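PDB 6ILS: ribokinase from Arabidopsis thaliana, which catalyses the magnesium-dependent transfer of the gamma-phosphoryl group of ATP to O-5 of D-ribose, giving D-ribose 5-phosphate for nucleotide and amino acid synthesis or the pentose phosphate pathway. Local coordinates for residues 128-131 and 132-136; 147-150 and 151-154; 265-268 and 269-273. All coordinates share one frame; numbering follows the deposited sequence.

Contact 1 (128-131 and 132-136)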
loop_
_atom_site.group_PDB
_atom_site.type_symbol
_atom_site.label_atom_id
_atom_site.label_comp_id
_atom_site.label_asym_id
_atom_site.label_seq_id
_atom_site.Cartn_x
_atom_site.Cartn_y
_atom_site.Cartn_z
ATOM N N ASP B 128 8.392 -29.127 -13.179
ATOM C CA ASP B 128 7.613 -28.382 -14.151
ATOM C C ASP B 128 7.412 -26.958 -13.663
ATOM O O ASP B 128 6.752 -26.155 -14.322
ATOM C CB ASP B 128 6.277 -29.071 -14.443
ATOM C CG ASP B 128 6.357 -30.006 -15.657
ATOM O OD1 ASP B 128 6.450 -29.504 -16.799
ATOM O OD2 ASP B 128 6.337 -31.243 -15.468
ATOM N N ASP B 129 7.990 -26.650 -12.505
ATOM C CA ASP B 129 8.316 -25.267 -12.183
ATOM C C ASP B 129 9.570 -24.918 -12.962
ATOM O O ASP B 129 9.713 -23.806 -13.455
ATOM C CB ASP B 129 8.562 -25.044 -10.688
ATOM C CG ASP B 129 7.319 -25.245 -9.842
ATOM O OD1 ASP B 129 6.272 -24.636 -10.158
ATOM O OD2 ASP B 129 7.413 -25.971 -8.828
ATOM N N LEU B 130 10.468 -25.898 -13.067
ATOM C CA LEU B 130 11.760 -25.727 -13.725
ATOM C C LEU B 130 11.733 -25.989 -15.222
ATOM O O LEU B 130 12.737 -25.781 -15.897
ATOM C CB LEU B 130 12.804 -26.644 -13.093
ATOM C CG LEU B 130 13.198 -26.383 -11.645
ATOM C CD1 LEU B 130 14.202 -27.428 -11.182
ATOM C CD2 LEU B 130 13.758 -24.974 -11.478
ATOM N N GLU B 131 10.607 -26.456 -15.747
ATOM C CA GLU B 131 10.529 -26.730 -17.178
ATOM C C GLU B 131 10.721 -25.454 -17.996
ATOM O O GLU B 131 11.318 -25.484 -19.073
ATOM C CB GLU B 131 9.195 -27.378 -17.545
ATOM C CG GLU B 131 7.990 -26.474 -17.308
ATOM C CD GLU B 131 6.801 -26.840 -18.173
ATOM O OE1 GLU B 131 6.951 -27.723 -19.050
ATOM O OE2 GLU B 131 5.721 -26.239 -17.976
ATOM N N ILE B 132 10.223 -24.331 -17.483
ATOM C CA ILE B 132 10.286 -23.098 -18.250
ATOM C C ILE B 132 11.721 -22.586 -18.296
ATOM O O ILE B 132 12.149 -22.088 -19.336
ATOM C CB ILE B 132 9.329 -21.999 -17.696
ATOM C CG1 ILE B 132 9.323 -20.774 -18.621
ATOM C CG2 ILE B 132 9.663 -21.623 -16.266
ATOM C CD1 ILE B 132 9.059 -21.099 -20.076
ATOM N N VAL B 133 12.473 -22.749 -17.206
ATOM C CA VAL B 133 13.856 -22.288 -17.198
ATOM C C VAL B 133 14.701 -23.199 -18.079
ATOM O O VAL B 133 15.641 -22.747 -18.732
ATOM C CB VAL B 133 14.449 -22.195 -15.760
ATOM C CG1 VAL B 133 13.511 -21.401 -14.852
ATOM C CG2 VAL B 133 14.735 -23.555 -15.163
ATOM N N ARG B 134 14.332 -24.474 -18.145
ATOM C CA ARG B 134 15.036 -25.402 -19.016
ATOM C C ARG B 134 14.780 -25.119 -20.498
ATOM O O ARG B 134 15.554 -25.541 -21.359
ATOM C CB ARG B 134 14.650 -26.847 -18.667
ATOM C CG ARG B 134 15.235 -27.294 -17.337
ATOM C CD ARG B 134 15.044 -28.774 -17.113
ATOM N NE ARG B 134 15.554 -29.193 -15.813
ATOM C CZ ARG B 134 14.788 -29.517 -14.774
ATOM N NH1 ARG B 134 15.351 -29.893 -13.632
ATOM N NH2 ARG B 134 13.463 -29.482 -14.880
ATOM N N ASN B 135 13.700 -24.407 -20.801
ATOM C CA ASN B 135 13.416 -24.026 -22.187
ATOM C C ASN B 135 13.846 -22.599 -22.526
ATOM O O ASN B 135 13.606 -22.129 -23.635
ATOM C CB ASN B 135 11.923 -24.174 -22.500
ATOM C CG ASN B 135 11.472 -25.619 -22.529
ATOM O OD1 ASN B 135 12.289 -26.536 -22.599
ATOM N ND2 ASN B 135 10.160 -25.829 -22.492
ATOM N N ALA B 136 14.473 -21.908 -21.581
ATOM C CA ALA B 136 14.785 -20.492 -21.784
ATOM C C ALA B 136 15.890 -20.279 -22.824
ATOM O O ALA B 136 16.706 -21.169 -23.069
ATOM C CB ALA B 136 15.188 -19.854 -20.468
#
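L130 and R134 meet across the turn that enters the short, weakly bonded helix 131-134, a partly buried local contact where the loop after helix 116-119 runs into this helix, ahead of strand 138-143. Of the backbone bonds joining 128-131 to 132-136, one is sound, from R134 N to L130 O at 3.1 Å, with an N-H...O angle of 153°. The next, from N135 N to E131 O, is as long but weak (126°). N135 N and A136 N also bond to carbonyls three residues back, in keeping with a helix that is coming undone.

The side chain of R134 turns back over the carbonyl of L130, with CG 3.3 Å from that O, and then runs extended from CG to NE. This carries the guanidinium across L130, whose CB lies against one of its faces, 3.4 Å from NH2. The leucine branch CD1 adds a second touch, 3.7 Å from R134 NH1. The charge is met outside the turn, where NH1 forms a salt bridge with D127. On the inner side, V133 holds CG2 between its own backbone N and carbonyl carbon (CG1 at chi1 -51°), which sets that methyl 3.1 Å from L130 O. The same methyl is 4.1 Å from L130 CD2. E131 sends OE2 to the hydroxyl of Y86, and D129 bonds through OD2 to the S126 hydroxyl and through OD1, in a salt bridge, to R88.

Outward from the turn, I132 packs on strands 5-8 and 56-63, V133 reaches V8, and L130 and V133 both rest against helix 147-158.

Contact 2 (147-150 and 151-154)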
loop_
_atom_site.group_PDB
_atom_site.type_symbol
_atom_site.label_atom_id
_atom_site.label_comp_id
_atom_site.label_asym_id
_atom_site.label_seq_id
_atom_site.Cartn_x
_atom_site.Cartn_y
_atom_site.Cartn_z
ATOM N N ASP B 147 17.803 -17.162 -1.557
ATOM C CA ASP B 147 19.027 -17.747 -2.108
ATOM C C ASP B 147 18.797 -19.169 -2.609
ATOM O O ASP B 147 19.307 -19.568 -3.652
ATOM C CB ASP B 147 20.145 -17.749 -1.054
ATOM C CG ASP B 147 20.722 -16.360 -0.795
ATOM O OD1 ASP B 147 20.678 -15.508 -1.703
ATOM O OD2 ASP B 147 21.237 -16.123 0.322
ATOM N N SER B 148 18.009 -19.933 -1.861
ATOM C CA SER B 148 17.804 -21.343 -2.178
ATOM C C SER B 148 17.139 -21.530 -3.519
ATOM O O SER B 148 17.514 -22.408 -4.288
ATOM C CB SER B 148 16.960 -22.027 -1.101
ATOM O OG SER B 148 16.474 -23.261 -1.597
ATOM N N ILE B 149 16.144 -20.692 -3.795
ATOM C CA ILE B 149 15.440 -20.732 -5.061
ATOM C C ILE B 149 16.352 -20.300 -6.205
ATOM O O ILE B 149 16.360 -20.931 -7.259
ATOM C CB ILE B 149 14.179 -19.832 -5.000
ATOM C CG1 ILE B 149 13.236 -20.350 -3.910
ATOM C CG2 ILE B 149 13.483 -19.788 -6.358
ATOM C CD1 ILE B 149 12.791 -21.785 -4.134
ATOM N N ASN B 150 17.118 -19.224 -6.002
ATOM C CA ASN B 150 18.058 -18.796 -7.044
ATOM C C ASN B 150 19.066 -19.886 -7.381
ATOM O O ASN B 150 19.408 -20.083 -8.543
ATOM C CB ASN B 150 18.812 -17.537 -6.628
ATOM C CG ASN B 150 18.021 -16.270 -6.896
ATOM O OD1 ASN B 150 17.180 -16.229 -7.797
ATOM N ND2 ASN B 150 18.281 -15.244 -6.113
ATOM N N ILE B 151 19.541 -20.581 -6.352
ATOM C CA ILE B 151 20.536 -21.640 -6.559
ATOM C C ILE B 151 19.946 -22.762 -7.400
ATOM O O ILE B 151 20.540 -23.184 -8.382
ATOM C CB ILE B 151 21.073 -22.167 -5.212
ATOM C CG1 ILE B 151 22.005 -21.125 -4.595
ATOM C CG2 ILE B 151 21.815 -23.490 -5.417
ATOM C CD1 ILE B 151 22.337 -21.361 -3.151
ATOM N N GLN B 152 18.731 -23.189 -7.072
ATOM C CA GLN B 152 18.089 -24.258 -7.814
ATOM C C GLN B 152 17.832 -23.894 -9.273
ATOM O O GLN B 152 17.958 -24.736 -10.163
ATOM C CB GLN B 152 16.769 -24.659 -7.130
ATOM C CG GLN B 152 16.954 -25.229 -5.723
ATOM C CD GLN B 152 15.629 -25.546 -5.048
ATOM O OE1 GLN B 152 14.807 -26.302 -5.579
ATOM N NE2 GLN B 152 15.404 -24.943 -3.888
ATOM N N VAL B 153 17.448 -22.646 -9.529
ATOM C CA VAL B 153 17.183 -22.227 -10.904
ATOM C C VAL B 153 18.480 -22.201 -11.720
ATOM O O VAL B 153 18.547 -22.726 -12.828
ATOM C CB VAL B 153 16.508 -20.830 -10.933
ATOM C CG1 VAL B 153 16.503 -20.259 -12.352
ATOM C CG2 VAL B 153 15.097 -20.930 -10.381
ATOM N N ALA B 154 19.507 -21.586 -11.154
ATOM C CA ALA B 154 20.773 -21.430 -11.860
ATOM C C ALA B 154 21.367 -22.797 -12.196
ATOM O O ALA B 154 21.806 -23.028 -13.321
ATOM C CB ALA B 154 21.732 -20.623 -11.035
#
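Q152 runs its extended side chain back along the helix over S148, one turn earlier, so that its CG sits 3.2 Å from S148 O and its amide reaches the serine hydroxyl. NE2 lies 3.0 Å from S148 OG, with an N-H...O angle of 138°, and the hydroxyl oxygen is only 4° out of the amide plane. S148 OG is placed for this by chi1 of 164°, which turns it opposite the backbone N. A weak second bond runs from NE2 to S148 O, the carbonyl that also accepts Q152 N at 3.1 Å. The rotation of the amide is fixed further from outside the turn, since NE2 also donates to E123 O while OE1 accepts from M125 N.

This is the first part of helix 147-158, the connecting helix of the beta-alpha-beta unit made with strands 138-143 and 164-170. The bonding within it is regular, i to i+4: I151 N to D147 O measures 2.9 Å, and A154 N to N150 O 3.0 Å. I151 lays CG1 beside the carbonyl of D147, 3.3 Å from its O, while its side chain packs on E178 and L179.

The face turned to the sheet carries V153, on V139 and L141, and N150, whose ND2 donates to Q142 O. D147 OD1 pairs with R143 in a salt bridge, and I149 rests on W121.

Contact 3 (265-268 and 269-273)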
loop_
_atom_site.group_PDB
_atom_site.type_symbol
_atom_site.label_atom_id
_atom_site.label_comp_id
_atom_site.label_asym_id
_atom_site.label_seq_id
_atom_site.Cartn_x
_atom_site.Cartn_y
_atom_site.Cartn_z
ATOM N N PHE B 265 20.124 -5.434 -21.876
ATOM C CA PHE B 265 21.367 -6.134 -22.179
ATOM C C PHE B 265 21.070 -7.606 -22.496
ATOM O O PHE B 265 21.567 -8.155 -23.473
ATOM C CB PHE B 265 22.345 -6.005 -21.007
ATOM C CG PHE B 265 23.654 -6.715 -21.235
ATOM C CD1 PHE B 265 23.782 -8.076 -20.972
ATOM C CD2 PHE B 265 24.755 -6.017 -21.697
ATOM C CE1 PHE B 265 24.996 -8.731 -21.189
ATOM C CE2 PHE B 265 25.967 -6.672 -21.917
ATOM C CZ PHE B 265 26.083 -8.020 -21.655
ATOM N N ALA B 266 20.249 -8.241 -21.670
ATOM C CA ALA B 266 19.899 -9.671 -21.838
ATOM C C ALA B 266 19.190 -9.920 -23.168
ATOM O O ALA B 266 19.471 -10.896 -23.803
ATOM C CB ALA B 266 19.065 -10.141 -20.678
ATOM N N VAL B 267 18.304 -9.012 -23.552
ATOM C CA VAL B 267 17.548 -9.159 -24.820
ATOM C C VAL B 267 18.532 -9.034 -25.978
ATOM O O VAL B 267 18.498 -9.836 -26.840
ATOM C CB VAL B 267 16.442 -8.097 -24.911
ATOM C CG1 VAL B 267 15.888 -8.019 -26.314
ATOM C CG2 VAL B 267 15.353 -8.356 -23.893
ATOM N N ALA B 268 19.415 -8.055 -25.908
ATOM C CA ALA B 268 20.405 -7.882 -26.984
ATOM C C ALA B 268 21.311 -9.112 -27.048
ATOM O O ALA B 268 21.612 -9.562 -28.118
ATOM C CB ALA B 268 21.210 -6.638 -26.755
ATOM N N MET B 269 21.717 -9.614 -25.898
ATOM C CA MET B 269 22.614 -10.787 -25.864
ATOM C C MET B 269 21.891 -12.025 -26.392
ATOM O O MET B 269 22.442 -12.669 -27.220
ATOM C CB MET B 269 23.116 -11.040 -24.448
ATOM C CG MET B 269 23.807 -12.348 -24.302
ATOM S SD MET B 269 24.610 -12.446 -22.717
ATOM C CE MET B 269 26.080 -11.507 -23.093
ATOM N N VAL B 270 20.642 -12.269 -25.998
ATOM C CA VAL B 270 19.917 -13.471 -26.501
ATOM C C VAL B 270 19.591 -13.338 -27.999
ATOM O O VAL B 270 19.465 -14.339 -28.658
ATOM C CB VAL B 270 18.675 -13.802 -25.667
ATOM C CG1 VAL B 270 17.579 -12.782 -25.871
ATOM C CG2 VAL B 270 18.205 -15.211 -25.938
ATOM N N GLU B 271 19.513 -12.118 -28.528
ATOM C CA GLU B 271 19.310 -11.914 -29.974
ATOM C C GLU B 271 20.613 -12.067 -30.768
ATOM O O GLU B 271 20.549 -11.911 -31.958
ATOM C CB GLU B 271 18.689 -10.552 -30.200
ATOM C CG GLU B 271 17.256 -10.516 -29.741
ATOM C CD GLU B 271 16.612 -9.181 -30.022
ATOM O OE1 GLU B 271 17.364 -8.279 -30.383
ATOM O OE2 GLU B 271 15.394 -9.076 -29.832
ATOM N N GLY B 272 21.755 -12.261 -30.122
ATOM C CA GLY B 272 22.995 -12.528 -30.873
ATOM C C GLY B 272 23.814 -11.294 -31.165
ATOM O O GLY B 272 24.742 -11.382 -31.931
ATOM N N LYS B 273 23.532 -10.190 -30.494
ATOM C CA LYS B 273 24.301 -8.970 -30.790
ATOM C C LYS B 273 25.681 -9.049 -30.141
ATOM O O LYS B 273 25.836 -9.772 -29.203
ATOM C CB LYS B 273 23.524 -7.749 -30.311
ATOM C CG LYS B 273 22.267 -7.484 -31.108
ATOM C CD LYS B 273 21.573 -6.234 -30.700
ATOM C CE LYS B 273 20.382 -5.936 -31.567
ATOM N NZ LYS B 273 19.630 -4.785 -31.044
#
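With chi1 of 179° in F265 and a similar value in M269, both side chains start opposite their backbone N, and the bend at chi3 of M269 (-80°) swings its methyl toward the ring. CE comes 3.5 Å from F265 CE1, meeting the ring obliquely. The sulfur stands 5.2 Å from the ring centroid, 64° off the ring normal, a Met-aromatic contact. Both residues also pack on I185 of strand 185-187.

V267 and E271 lie side by side and point the same way, V267 CG1 being 3.7 Å from E271 OE2, an oxygen that is engaged in a salt bridge with R302. K273 runs extended past A268, its CD 4.0 Å from A268 CB, toward a cation-pi contact with F281 of helix 275-289.

The backbone shows how the helix closes. E271 N still bonds to V267 O at 3.0 Å, with a weak second bond to A268 O, but K273 N returns to A268 O, five residues back, in a fairly straight bond of 3.1 Å, and G272 N bonds to M269 O. G272 takes a positive phi, as the residue ending the helix in this motif does, and the two bonds into the last turn make this C-terminal cap of helix 257-270 a Schellman motif.

Contact 1 and contact 2 are direct neighbours, their centres 13 Å apart: V133 CG1 of 132-136 packs on V153 CG1 of 151-154 at 4.1 Å, while M125 touches both L130 and Q152. Contact 3 stands apart, its centre about 20 Å from that of contact 1 and 23 Å from that of contact 2. Strand 138-143 nevertheless serves both of the latter: V139 and L141 pack on contact 2, I138 and L140 on contact 3, consistent with the two faces of the strand. Toward the active site, the side chain of N150 in contact 2 is about 13 Å from ribose, and that of F265 in contact 3 about 9 Å from ATP; contact 1 lies away from both ligands.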